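Local coordinates for possible atls1-like light-inducible protein (PDB 2XCZ) that is of unsettled function but belongs to the macrophage migration inhibitory factor family, small proteins that assemble as trimers of beta-alpha-beta subunits, at residues P2-Q7 with V60-I65; P56-E61 with D93-G98; I6-P11 with L88-D93. One frame throughout, in Å; residues are numbered along the deposited sequence.

Contact 1: residues P2-Q7 with V60-I65; sequences PLINIQ and VEVKSI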
ATOM      1  N   PRO A   2     -15.216  -2.773  -3.176  1.00 10.66           N
ATOM      2  CA  PRO A   2     -14.305  -2.702  -2.040  1.00  9.80           C
ATOM      3  C   PRO A   2     -12.980  -3.401  -2.290  1.00  9.66           C
ATOM      4  O   PRO A   2     -12.856  -4.240  -3.184  1.00 10.29           O
ATOM      5  CB  PRO A   2     -15.055  -3.462  -0.934  1.00 10.29           C
ATOM      6  CG  PRO A   2     -16.487  -3.466  -1.375  1.00 12.06           C
ATOM      7  CD  PRO A   2     -16.437  -3.529  -2.848  1.00 10.34           C
ATOM      8  N   LEU A   3     -12.011  -3.057  -1.463  1.00  8.98           N
ATOM      9  CA  LEU A   3     -10.659  -3.590  -1.555  1.00  9.13           C
ATOM     10  C   LEU A   3     -10.195  -3.897  -0.144  1.00  8.50           C
ATOM     11  O   LEU A   3     -10.377  -3.087   0.768  1.00  8.25           O
ATOM     12  CB  LEU A   3      -9.731  -2.538  -2.179  1.00  8.88           C
ATOM     13  CG  LEU A   3      -8.236  -2.849  -2.208  1.00  9.96           C
ATOM     14  CD1 LEU A   3      -7.871  -3.912  -3.221  1.00 10.09           C
ATOM     15  CD2 LEU A   3      -7.473  -1.563  -2.490  1.00  9.32           C
ATOM     16  N   ILE A   4      -9.637  -5.091   0.038  1.00  8.38           N
ATOM     17  CA  ILE A   4      -8.951  -5.431   1.281  1.00  8.52           C
ATOM     18  C   ILE A   4      -7.606  -6.120   0.999  1.00  7.87           C
ATOM     19  O   ILE A   4      -7.555  -7.236   0.482  1.00  8.13           O
ATOM     20  CB  ILE A   4      -9.865  -6.216   2.248  1.00  8.64           C
ATOM     21  CG1 ILE A   4      -9.139  -6.526   3.570  1.00  8.20           C
ATOM     22  CG2 ILE A   4     -10.478  -7.469   1.558  1.00  8.19           C
ATOM     23  CD1 ILE A   4     -10.089  -6.913   4.708  1.00 10.02           C
ATOM     24  N   ASN A   5      -6.524  -5.431   1.362  1.00  8.02           N
ATOM     25  CA  ASN A   5      -5.169  -5.936   1.156  1.00  8.03           C
ATOM     26  C   ASN A   5      -4.548  -6.248   2.516  1.00  8.79           C
ATOM     27  O   ASN A   5      -4.474  -5.371   3.377  1.00  9.48           O
ATOM     28  CB  ASN A   5      -4.330  -4.882   0.414  1.00  7.42           C
ATOM     29  CG  ASN A   5      -4.714  -4.725  -1.047  1.00  9.68           C
ATOM     30  OD1 ASN A   5      -5.005  -5.701  -1.756  1.00  9.55           O
ATOM     31  ND2 ASN A   5      -4.676  -3.481  -1.518  1.00  9.22           N
ATOM     32  N   ILE A   6      -4.123  -7.496   2.721  1.00  8.43           N
ATOM     33  CA  ILE A   6      -3.535  -7.894   4.001  1.00  9.40           C
ATOM     34  C   ILE A   6      -2.047  -8.125   3.836  1.00  9.45           C
ATOM     35  O   ILE A   6      -1.608  -8.806   2.905  1.00 10.08           O
ATOM     36  CB  ILE A   6      -4.200  -9.181   4.562  1.00  9.24           C
ATOM     37  CG1 ILE A   6      -5.723  -9.003   4.724  1.00 10.54           C
ATOM     38  CG2 ILE A   6      -3.606  -9.548   5.921  1.00  9.67           C
ATOM     39  CD1 ILE A   6      -6.485 -10.344   4.753  1.00 13.47           C
ATOM     40  N   GLN A   7      -1.274  -7.550   4.744  1.00  9.89           N
ATOM     41  CA  GLN A   7       0.173  -7.732   4.786  1.00 10.76           C
ATOM     42  C   GLN A   7       0.508  -8.327   6.161  1.00 10.77           C
ATOM     43  O   GLN A   7       0.305  -7.683   7.200  1.00 11.11           O
ATOM     44  CB  GLN A   7       0.829  -6.370   4.562  1.00 11.03           C
ATOM     45  CG  GLN A   7       2.321  -6.285   4.778  1.00 13.68           C
ATOM     46  CD  GLN A   7       2.749  -4.865   5.082  1.00 17.76           C
ATOM     47  OE1 GLN A   7       3.063  -4.531   6.225  1.00 20.42           O
ATOM     48  NE2 GLN A   7       2.724  -4.006   4.064  1.00 19.84           N
ATOM     49  N   VAL A  60      -3.628  -4.213   7.525  1.00  8.77           N
ATOM     50  CA  VAL A  60      -4.649  -4.369   6.489  1.00  8.54           C
ATOM     51  C   VAL A  60      -5.027  -3.009   5.928  1.00  9.06           C
ATOM     52  O   VAL A  60      -5.223  -2.073   6.687  1.00  9.14           O
ATOM     53  CB  VAL A  60      -5.927  -4.999   7.079  1.00  8.69           C
ATOM     54  CG1 VAL A  60      -6.964  -5.293   5.966  1.00  8.33           C
ATOM     55  CG2 VAL A  60      -5.584  -6.283   7.864  1.00  8.00           C
ATOM     56  N   GLU A  61      -5.140  -2.898   4.608  1.00  8.64           N
ATOM     57  CA  GLU A  61      -5.816  -1.710   4.073  1.00 10.05           C
ATOM     58  C   GLU A  61      -7.176  -2.065   3.497  1.00  9.44           C
ATOM     59  O   GLU A  61      -7.324  -3.064   2.790  1.00  8.52           O
ATOM     60  CB  GLU A  61      -4.965  -0.931   3.095  1.00 12.21           C
ATOM     61  CG  GLU A  61      -4.314  -1.702   2.038  1.00 15.80           C
ATOM     62  CD  GLU A  61      -3.730  -0.796   0.947  1.00 19.33           C
ATOM     63  OE1 GLU A  61      -3.185   0.299   1.266  1.00 22.24           O
ATOM     64  OE2 GLU A  61      -3.809  -1.197  -0.222  1.00 18.54           O
ATOM     65  N   VAL A  62      -8.169  -1.267   3.873  1.00  9.50           N
ATOM     66  CA  VAL A  62      -9.511  -1.426   3.379  1.00  9.27           C
ATOM     67  C   VAL A  62      -9.936  -0.152   2.675  1.00  9.12           C
ATOM     68  O   VAL A  62      -9.797   0.924   3.233  1.00  9.14           O
ATOM     69  CB  VAL A  62     -10.510  -1.733   4.516  1.00  8.99           C
ATOM     70  CG1 VAL A  62     -11.956  -1.721   3.991  1.00 10.25           C
ATOM     71  CG2 VAL A  62     -10.196  -3.090   5.147  1.00  9.75           C
ATOM     72  N   LYS A  63     -10.448  -0.288   1.452  1.00  9.38           N
ATOM     73  CA  LYS A  63     -11.004   0.857   0.724  1.00  9.99           C
ATOM     74  C   LYS A  63     -12.389   0.520   0.200  1.00 10.13           C
ATOM     75  O   LYS A  63     -12.699  -0.623  -0.121  1.00  9.42           O
ATOM     76  CB  LYS A  63     -10.097   1.301  -0.434  1.00 10.62           C
ATOM     77  CG  LYS A  63      -8.689   1.700  -0.020  1.00 11.26           C
ATOM     78  CD  LYS A  63      -7.906   2.197  -1.226  1.00 12.59           C
ATOM     79  CE  LYS A  63      -6.450   2.488  -0.881  1.00 14.33           C
ATOM     80  NZ  LYS A  63      -6.281   3.377   0.318  1.00 14.28           N
ATOM     81  N   SER A  64     -13.228   1.545   0.113  1.00 10.33           N
ATOM     82  CA  SER A  64     -14.549   1.387  -0.461  1.00 10.77           C
ATOM     83  C   SER A  64     -14.999   2.718  -1.027  1.00 11.08           C
ATOM     84  O   SER A  64     -14.573   3.777  -0.540  1.00 11.94           O
ATOM     85  CB  SER A  64     -15.545   0.950   0.619  1.00 10.76           C
ATOM     86  OG  SER A  64     -16.798   0.633   0.036  1.00 11.54           O
ATOM     87  N   ILE A  65     -15.840   2.664  -2.063  1.00 11.11           N
ATOM     88  CA  ILE A  65     -16.564   3.843  -2.498  1.00 10.99           C
ATOM     89  C   ILE A  65     -17.792   3.916  -1.592  1.00 11.29           C
ATOM     90  O   ILE A  65     -18.764   3.172  -1.765  1.00 11.42           O
ATOM     91  CB  ILE A  65     -16.952   3.794  -4.001  1.00 10.74           C
ATOM     92  CG1 ILE A  65     -15.706   3.778  -4.893  1.00 11.33           C
ATOM     93  CG2 ILE A  65     -17.822   5.012  -4.357  1.00 12.24           C
ATOM     94  CD1 ILE A  65     -16.008   3.451  -6.353  1.00 11.32           C
TER
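I4 of strand 3-8 presses against V60 and V62 of strand 58-64, while N5 grips E61 on the other face of the same antiparallel pair. Two backbone bonds close each of the hydrogen-bonded pairs, L3 with K63 and N5 with E61; I4 with V62 and I6 with V60 are non-hydrogen-bonded. I4 holds CG1 anti to its backbone N (chi1 -178°), which sets CG1 only 3.5 Å from V60 CG1, tighter than ordinary van der Waals contact; the two side chains meet at a slant. I4 and V62 instead lie side by side, I4 CD1 3.8 Å from V62 CG2. V80 and I84 of helix 72-88 and L23 and L27 of helix 16-31 pack onto this apolar face.

On the face of L3, N5, E61 and K63, E61 CG sits between its backbone N and carbonyl carbon (chi1 49°), and CG passes 3.6 Å from N5 CB. The extended chain then brings OE2 within 2.8 Å of N5 ND2. That bond is fairly straight (165° at the hydrogen), lies in the N5 amide plane and uses the anti lone pair of OE2. L3 CD2 rests 4.0 Å from K63 CD, and K63 bends at its last torsion, NZ forming a salt bridge with E100. Y59 of the second subunit packs on L3, E61 and K63. Since N5 OD1 is also hydrogen-bonded to S41 OG, the amide flip is fixed; the pair thus turns an apolar face to the helices and a mixed one, polar ends of N5, E61 and K63 bonded beside L3, to a neighbouring subunit.

Contact 2: residues P56-E61 with D93-G98; sequences PTCYVE and DRIYIG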
ATOM      1  N   PRO A  56       3.782 -12.314  15.774  1.00 13.72           N
ATOM      2  CA  PRO A  56       2.789 -12.282  14.697  1.00 13.20           C
ATOM      3  C   PRO A  56       2.025 -10.962  14.685  1.00 12.55           C
ATOM      4  O   PRO A  56       1.496 -10.543  15.714  1.00 12.46           O
ATOM      5  CB  PRO A  56       1.872 -13.462  15.031  1.00 13.83           C
ATOM      6  CG  PRO A  56       2.818 -14.449  15.659  1.00 12.80           C
ATOM      7  CD  PRO A  56       3.829 -13.641  16.430  1.00 13.23           C
ATOM      8  N   THR A  57       2.030 -10.308  13.523  1.00 12.22           N
ATOM      9  CA  THR A  57       1.376  -9.005  13.371  1.00 11.84           C
ATOM     10  C   THR A  57       0.910  -8.807  11.928  1.00 11.55           C
ATOM     11  O   THR A  57       1.351  -9.518  11.015  1.00 10.43           O
ATOM     12  CB  THR A  57       2.276  -7.859  13.840  1.00 11.86           C
ATOM     13  OG1 THR A  57       1.529  -6.636  13.810  1.00 12.12           O
ATOM     14  CG2 THR A  57       3.508  -7.727  12.967  1.00 12.36           C
ATOM     15  N   CYS A  58       0.025  -7.831  11.723  1.00 11.31           N
ATOM     16  CA  CYS A  58      -0.702  -7.746  10.477  1.00 12.11           C
ATOM     17  C   CYS A  58      -1.083  -6.291  10.194  1.00 10.25           C
ATOM     18  O   CYS A  58      -1.559  -5.611  11.092  1.00  9.73           O
ATOM     19  CB  CYS A  58      -1.970  -8.587  10.669  1.00 13.02           C
ATOM     20  SG  CYS A  58      -3.026  -8.666   9.355  1.00 20.60           S
ATOM     21  N   TYR A  59      -0.846  -5.815   8.966  1.00  9.33           N
ATOM     22  CA  TYR A  59      -1.440  -4.547   8.519  1.00  9.19           C
ATOM     23  C   TYR A  59      -2.439  -4.791   7.399  1.00  8.81           C
ATOM     24  O   TYR A  59      -2.118  -5.439   6.408  1.00  9.54           O
ATOM     25  CB  TYR A  59      -0.392  -3.539   8.029  1.00  8.89           C
ATOM     26  CG  TYR A  59      -1.051  -2.281   7.480  1.00  9.41           C
ATOM     27  CD1 TYR A  59      -1.794  -1.449   8.316  1.00 10.63           C
ATOM     28  CD2 TYR A  59      -0.975  -1.968   6.116  1.00 11.17           C
ATOM     29  CE1 TYR A  59      -2.433  -0.321   7.817  1.00 10.80           C
ATOM     30  CE2 TYR A  59      -1.618  -0.827   5.593  1.00 10.87           C
ATOM     31  CZ  TYR A  59      -2.349  -0.024   6.459  1.00 10.91           C
ATOM     32  OH  TYR A  59      -2.974   1.104   5.964  1.00 14.58           O
ATOM     33  N   VAL A  60      -3.628  -4.213   7.525  1.00  8.77           N
ATOM     34  CA  VAL A  60      -4.649  -4.369   6.489  1.00  8.54           C
ATOM     35  C   VAL A  60      -5.027  -3.009   5.928  1.00  9.06           C
ATOM     36  O   VAL A  60      -5.223  -2.073   6.687  1.00  9.14           O
ATOM     37  CB  VAL A  60      -5.927  -4.999   7.079  1.00  8.69           C
ATOM     38  CG1 VAL A  60      -6.964  -5.293   5.966  1.00  8.33           C
ATOM     39  CG2 VAL A  60      -5.584  -6.283   7.864  1.00  8.00           C
ATOM     40  N   GLU A  61      -5.140  -2.898   4.608  1.00  8.64           N
ATOM     41  CA  GLU A  61      -5.816  -1.710   4.073  1.00 10.05           C
ATOM     42  C   GLU A  61      -7.176  -2.065   3.497  1.00  9.44           C
ATOM     43  O   GLU A  61      -7.324  -3.064   2.790  1.00  8.52           O
ATOM     44  CB  GLU A  61      -4.965  -0.931   3.095  1.00 12.21           C
ATOM     45  CG  GLU A  61      -4.314  -1.702   2.038  1.00 15.80           C
ATOM     46  CD  GLU A  61      -3.730  -0.796   0.947  1.00 19.33           C
ATOM     47  OE1 GLU A  61      -3.185   0.299   1.266  1.00 22.24           O
ATOM     48  OE2 GLU A  61      -3.809  -1.197  -0.222  1.00 18.54           O
ATOM     49  N   ASP A  93      -5.126  -7.760  18.847  1.00 13.98           N
ATOM     50  CA  ASP A  93      -4.398  -6.591  19.368  1.00 13.96           C
ATOM     51  C   ASP A  93      -3.047  -6.362  18.692  1.00 13.33           C
ATOM     52  O   ASP A  93      -2.293  -5.451  19.082  1.00 13.68           O
ATOM     53  CB  ASP A  93      -4.255  -6.615  20.896  1.00 14.40           C
ATOM     54  CG  ASP A  93      -3.369  -7.754  21.405  1.00 15.83           C
ATOM     55  OD1 ASP A  93      -2.755  -8.496  20.607  1.00 17.74           O
ATOM     56  OD2 ASP A  93      -3.292  -7.890  22.643  1.00 19.99           O
ATOM     57  N   ARG A  94      -2.738  -7.181  17.685  1.00 12.25           N
ATOM     58  CA  ARG A  94      -1.569  -6.924  16.844  1.00 11.45           C
ATOM     59  C   ARG A  94      -1.958  -6.681  15.378  1.00 10.77           C
ATOM     60  O   ARG A  94      -1.141  -6.846  14.461  1.00 11.16           O
ATOM     61  CB  ARG A  94      -0.538  -8.044  17.003  1.00 12.01           C
ATOM     62  CG  ARG A  94       0.144  -7.964  18.389  1.00 12.05           C
ATOM     63  CD  ARG A  94       1.245  -8.998  18.569  1.00 13.77           C
ATOM     64  NE  ARG A  94       2.417  -8.793  17.715  1.00 15.16           N
ATOM     65  CZ  ARG A  94       3.377  -7.890  17.921  1.00 11.92           C
ATOM     66  NH1 ARG A  94       4.399  -7.829  17.073  1.00 12.88           N
ATOM     67  NH2 ARG A  94       3.325  -7.050  18.956  1.00 13.00           N
ATOM     68  N   ILE A  95      -3.216  -6.280  15.177  1.00 10.25           N
ATOM     69  CA  ILE A  95      -3.728  -5.981  13.828  1.00  9.87           C
ATOM     70  C   ILE A  95      -4.089  -4.506  13.698  1.00  9.66           C
ATOM     71  O   ILE A  95      -4.810  -3.964  14.541  1.00 10.43           O
ATOM     72  CB  ILE A  95      -4.966  -6.855  13.484  1.00 10.06           C
ATOM     73  CG1 ILE A  95      -4.605  -8.351  13.595  1.00 10.93           C
ATOM     74  CG2 ILE A  95      -5.515  -6.472  12.094  1.00 10.60           C
ATOM     75  CD1 ILE A  95      -5.774  -9.286  13.412  1.00 11.78           C
ATOM     76  N   TYR A  96      -3.557  -3.859  12.657  1.00  8.91           N
ATOM     77  CA  TYR A  96      -3.956  -2.497  12.294  1.00  8.70           C
ATOM     78  C   TYR A  96      -4.682  -2.527  10.960  1.00  8.59           C
ATOM     79  O   TYR A  96      -4.325  -3.300  10.066  1.00  7.85           O
ATOM     80  CB  TYR A  96      -2.727  -1.606  12.134  1.00  8.55           C
ATOM     81  CG  TYR A  96      -2.252  -0.885  13.373  1.00  9.55           C
ATOM     82  CD1 TYR A  96      -2.988  -0.905  14.553  1.00 10.05           C
ATOM     83  CD2 TYR A  96      -1.096  -0.112  13.333  1.00  8.84           C
ATOM     84  CE1 TYR A  96      -2.561  -0.199  15.685  1.00  9.20           C
ATOM     85  CE2 TYR A  96      -0.656   0.581  14.457  1.00 10.37           C
ATOM     86  CZ  TYR A  96      -1.397   0.542  15.619  1.00 11.03           C
ATOM     87  OH  TYR A  96      -0.987   1.246  16.738  1.00  9.75           O
ATOM     88  N   ILE A  97      -5.691  -1.668  10.834  1.00  8.63           N
ATOM     89  CA  ILE A  97      -6.421  -1.505   9.588  1.00  7.91           C
ATOM     90  C   ILE A  97      -6.468  -0.042   9.202  1.00  7.99           C
ATOM     91  O   ILE A  97      -6.969   0.800   9.983  1.00  8.67           O
ATOM     92  CB  ILE A  97      -7.870  -2.070   9.661  1.00  7.88           C
ATOM     93  CG1 ILE A  97      -7.876  -3.534  10.143  1.00  8.07           C
ATOM     94  CG2 ILE A  97      -8.545  -1.956   8.299  1.00  7.61           C
ATOM     95  CD1 ILE A  97      -9.270  -4.020  10.532  1.00  9.03           C
ATOM     96  N   GLY A  98      -5.985   0.272   7.998  1.00  7.79           N
ATOM     97  CA  GLY A  98      -6.147   1.638   7.457  1.00  8.25           C
ATOM     98  C   GLY A  98      -7.333   1.676   6.511  1.00  8.63           C
ATOM     99  O   GLY A  98      -7.346   0.960   5.493  1.00  9.33           O
TER
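C58, Y59, V60 and E61 run in parallel register with I95, Y96, I97 and G98, the strand axes 4.6 Å and 18° apart. Backbone bonds alternate: Y96 N to C58 O, V60 N to Y96 O, G98 N to V60 O. Ahead of them, R94 O accepts two donors, C58 N and, at 2.8 Å, T57 OG1, anti to its backbone N (chi1 -173°). R94 returns the grip: its chain bends at chi3 (67°), and NE, with the acceptor close to the guanidinium plane, donates to P56 O at 2.8 Å from above that carbonyl's plane. NH1 and NH2 bind the carbonyls of E55, N53 and F50. Parallel neighbours joined through helix 72-88 make this a beta-alpha-beta crossover, and I84 of that helix packs on C58, V60 and I95. On the helix side C58 CB meets I95 CG1 and V60 CB meets I97 CG1, both pairs at 3.9 Å. On the other face Y59 and Y96 cross at about a right angle, Y96 CB lying 3.9 Å from Y59 CD1, in plane at that ring's edge. Y59 OH reaches over G98, 3.5 Å from its CA. Y96 OH is hydrogen-bonded to Y37 O of the third subunit.

Contact 3: residues I6-P11 with L88-D93; sequences IQASVP and LGIPAD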
ATOM      1  N   ILE A   6      -4.123  -7.496   2.721  1.00  8.43           N
ATOM      2  CA  ILE A   6      -3.535  -7.894   4.001  1.00  9.40           C
ATOM      3  C   ILE A   6      -2.047  -8.125   3.836  1.00  9.45           C
ATOM      4  O   ILE A   6      -1.608  -8.806   2.905  1.00 10.08           O
ATOM      5  CB  ILE A   6      -4.200  -9.181   4.562  1.00  9.24           C
ATOM      6  CG1 ILE A   6      -5.723  -9.003   4.724  1.00 10.54           C
ATOM      7  CG2 ILE A   6      -3.606  -9.548   5.921  1.00  9.67           C
ATOM      8  CD1 ILE A   6      -6.485 -10.344   4.753  1.00 13.47           C
ATOM      9  N   GLN A   7      -1.274  -7.550   4.744  1.00  9.89           N
ATOM     10  CA  GLN A   7       0.173  -7.732   4.786  1.00 10.76           C
ATOM     11  C   GLN A   7       0.508  -8.327   6.161  1.00 10.77           C
ATOM     12  O   GLN A   7       0.305  -7.683   7.200  1.00 11.11           O
ATOM     13  CB  GLN A   7       0.829  -6.370   4.562  1.00 11.03           C
ATOM     14  CG  GLN A   7       2.321  -6.285   4.778  1.00 13.68           C
ATOM     15  CD  GLN A   7       2.749  -4.865   5.082  1.00 17.76           C
ATOM     16  OE1 GLN A   7       3.063  -4.531   6.225  1.00 20.42           O
ATOM     17  NE2 GLN A   7       2.724  -4.006   4.064  1.00 19.84           N
ATOM     18  N   ALA A   8       0.999  -9.566   6.183  1.00 10.25           N
ATOM     19  CA  ALA A   8       1.168 -10.251   7.474  1.00 10.55           C
ATOM     20  C   ALA A   8       2.587 -10.740   7.670  1.00 10.42           C
ATOM     21  O   ALA A   8       3.276 -11.029   6.697  1.00 10.70           O
ATOM     22  CB  ALA A   8       0.166 -11.409   7.615  1.00 10.45           C
ATOM     23  N   SER A   9       3.002 -10.839   8.930  1.00 10.68           N
ATOM     24  CA  SER A   9       4.342 -11.284   9.282  1.00 11.50           C
ATOM     25  C   SER A   9       4.487 -12.805   9.318  1.00 12.55           C
ATOM     26  O   SER A   9       5.603 -13.335   9.179  1.00 12.72           O
ATOM     27  CB  SER A   9       4.772 -10.689  10.626  1.00 10.83           C
ATOM     28  OG  SER A   9       4.051 -11.272  11.703  1.00 10.71           O
ATOM     29  N   VAL A  10       3.367 -13.501   9.501  1.00 13.34           N
ATOM     30  CA  VAL A  10       3.380 -14.973   9.618  1.00 14.31           C
ATOM     31  C   VAL A  10       3.702 -15.644   8.278  1.00 14.57           C
ATOM     32  O   VAL A  10       3.552 -15.041   7.218  1.00 14.33           O
ATOM     33  CB  VAL A  10       2.043 -15.525  10.167  1.00 14.72           C
ATOM     34  CG1 VAL A  10       1.741 -14.963  11.545  1.00 15.55           C
ATOM     35  CG2 VAL A  10       0.902 -15.249   9.196  1.00 13.24           C
ATOM     36  N   PRO A  11       4.146 -16.912   8.306  1.00 15.03           N
ATOM     37  CA  PRO A  11       4.466 -17.568   7.038  1.00 15.55           C
ATOM     38  C   PRO A  11       3.254 -17.760   6.120  1.00 15.40           C
ATOM     39  O   PRO A  11       2.114 -17.762   6.597  1.00 15.63           O
ATOM     40  CB  PRO A  11       4.988 -18.934   7.488  1.00 15.60           C
ATOM     41  CG  PRO A  11       5.489 -18.696   8.866  1.00 15.43           C
ATOM     42  CD  PRO A  11       4.545 -17.725   9.468  1.00 15.27           C
ATOM     43  N   LEU A  88      -5.182 -16.920  10.608  1.00 18.80           N
ATOM     44  CA  LEU A  88      -3.727 -16.728  10.580  1.00 18.39           C
ATOM     45  C   LEU A  88      -3.073 -16.825  11.949  1.00 18.26           C
ATOM     46  O   LEU A  88      -1.853 -16.829  12.041  1.00 18.87           O
ATOM     47  CB  LEU A  88      -3.351 -15.395   9.906  1.00 18.07           C
ATOM     48  CG  LEU A  88      -3.783 -15.247   8.448  1.00 17.82           C
ATOM     49  CD1 LEU A  88      -3.450 -13.841   7.949  1.00 15.84           C
ATOM     50  CD2 LEU A  88      -3.128 -16.330   7.583  1.00 17.90           C
ATOM     51  N   GLY A  89      -3.890 -16.897  12.997  1.00 17.94           N
ATOM     52  CA  GLY A  89      -3.400 -16.972  14.369  1.00 18.20           C
ATOM     53  C   GLY A  89      -2.706 -15.701  14.825  1.00 18.31           C
ATOM     54  O   GLY A  89      -1.815 -15.748  15.677  1.00 19.43           O
ATOM     55  N   ILE A  90      -3.091 -14.568  14.242  1.00 16.77           N
ATOM     56  CA  ILE A  90      -2.554 -13.271  14.658  1.00 16.08           C
ATOM     57  C   ILE A  90      -3.565 -12.646  15.612  1.00 15.91           C
ATOM     58  O   ILE A  90      -4.727 -12.468  15.251  1.00 15.77           O
ATOM     59  CB  ILE A  90      -2.309 -12.320  13.452  1.00 15.47           C
ATOM     60  CG1 ILE A  90      -1.348 -12.974  12.456  1.00 15.33           C
ATOM     61  CG2 ILE A  90      -1.773 -10.961  13.929  1.00 15.07           C
ATOM     62  CD1 ILE A  90      -1.160 -12.204  11.139  1.00 13.19           C
ATOM     63  N   PRO A  91      -3.128 -12.327  16.840  1.00 16.35           N
ATOM     64  CA  PRO A  91      -3.993 -11.743  17.857  1.00 16.22           C
ATOM     65  C   PRO A  91      -4.576 -10.433  17.350  1.00 15.41           C
ATOM     66  O   PRO A  91      -3.863  -9.673  16.688  1.00 16.09           O
ATOM     67  CB  PRO A  91      -3.031 -11.453  19.015  1.00 15.90           C
ATOM     68  CG  PRO A  91      -1.833 -12.265  18.759  1.00 17.62           C
ATOM     69  CD  PRO A  91      -1.722 -12.401  17.284  1.00 16.27           C
ATOM     70  N   ALA A  92      -5.843 -10.170  17.655  1.00 14.89           N
ATOM     71  CA  ALA A  92      -6.499  -8.942  17.192  1.00 14.73           C
ATOM     72  C   ALA A  92      -5.773  -7.680  17.677  1.00 14.56           C
ATOM     73  O   ALA A  92      -5.789  -6.649  16.993  1.00 13.48           O
ATOM     74  CB  ALA A  92      -7.967  -8.922  17.595  1.00 14.77           C
ATOM     75  N   ASP A  93      -5.126  -7.760  18.847  1.00 13.98           N
ATOM     76  CA  ASP A  93      -4.398  -6.591  19.368  1.00 13.96           C
ATOM     77  C   ASP A  93      -3.047  -6.362  18.692  1.00 13.33           C
ATOM     78  O   ASP A  93      -2.293  -5.451  19.082  1.00 13.68           O
ATOM     79  CB  ASP A  93      -4.255  -6.615  20.896  1.00 14.40           C
ATOM     80  CG  ASP A  93      -3.369  -7.754  21.405  1.00 15.83           C
ATOM     81  OD1 ASP A  93      -2.755  -8.496  20.607  1.00 17.74           O
ATOM     82  OD2 ASP A  93      -3.292  -7.890  22.643  1.00 19.99           O
TER
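V10 and I90 cross obliquely at the end of the subunit where strand 3-8 runs out, beside the turn that leads the beta-alpha-beta unit from helix 72-88 toward strand 95-101. G89, with positive phi, is where the chain leaves the helix, and I90 follows directly, its CB bond directed toward residues 6-11. I90 CG1 is anti to its carbonyl carbon (chi1 -58°) and CD1 continues extended (chi2 173°), bringing CD1 against both A8 and V10. A8 CB meets that tip, I90 CD1, at 3.8 Å. L88 comes in beside it with a looser touch, its CD1 lying 4.4 Å from A8 CB and its CB 4.3 Å from V10 CG2. No hydrogen bond links the two segments, and the nearest CA atoms, of V10 and L88, are 7.4 Å apart, so the contact is made chiefly by apolar branches rather than by backbone pairing. Behind I90 lie C58 of the sheet and I84 of the helix, which continue the apolar cluster inward; V10 also rests on P56 and L88 on V13. V10 meets I90 mainly through CG1, 3.8 Å from I90 CG1 and 4.0 Å from I90 CD1, with V10 CG2 a little farther, 4.2 Å from I90 CD1.

In the fold
From the N terminus, strand 3-8 begins contact 1 and its end begins contact 3, the two sharing I6 and Q7. Contact 1 closes the first long loop, which includes helix 16-31, when strand 58-64 returns antiparallel. Contact 2 starts on the front part of that same strand, sharing V60 and E61, and closes the loop through helix 72-88 by adding strand 95-101. Contact 3 spans the longest separation, from residues 6-11 to the turn at 88-93, and crosses contact 2, since their segments alternate along the chain. Q7 O to Y59 N (2.8 Å) and V62 N to G98 O (2.9 Å) tie contacts 1 and 2 into one sheet.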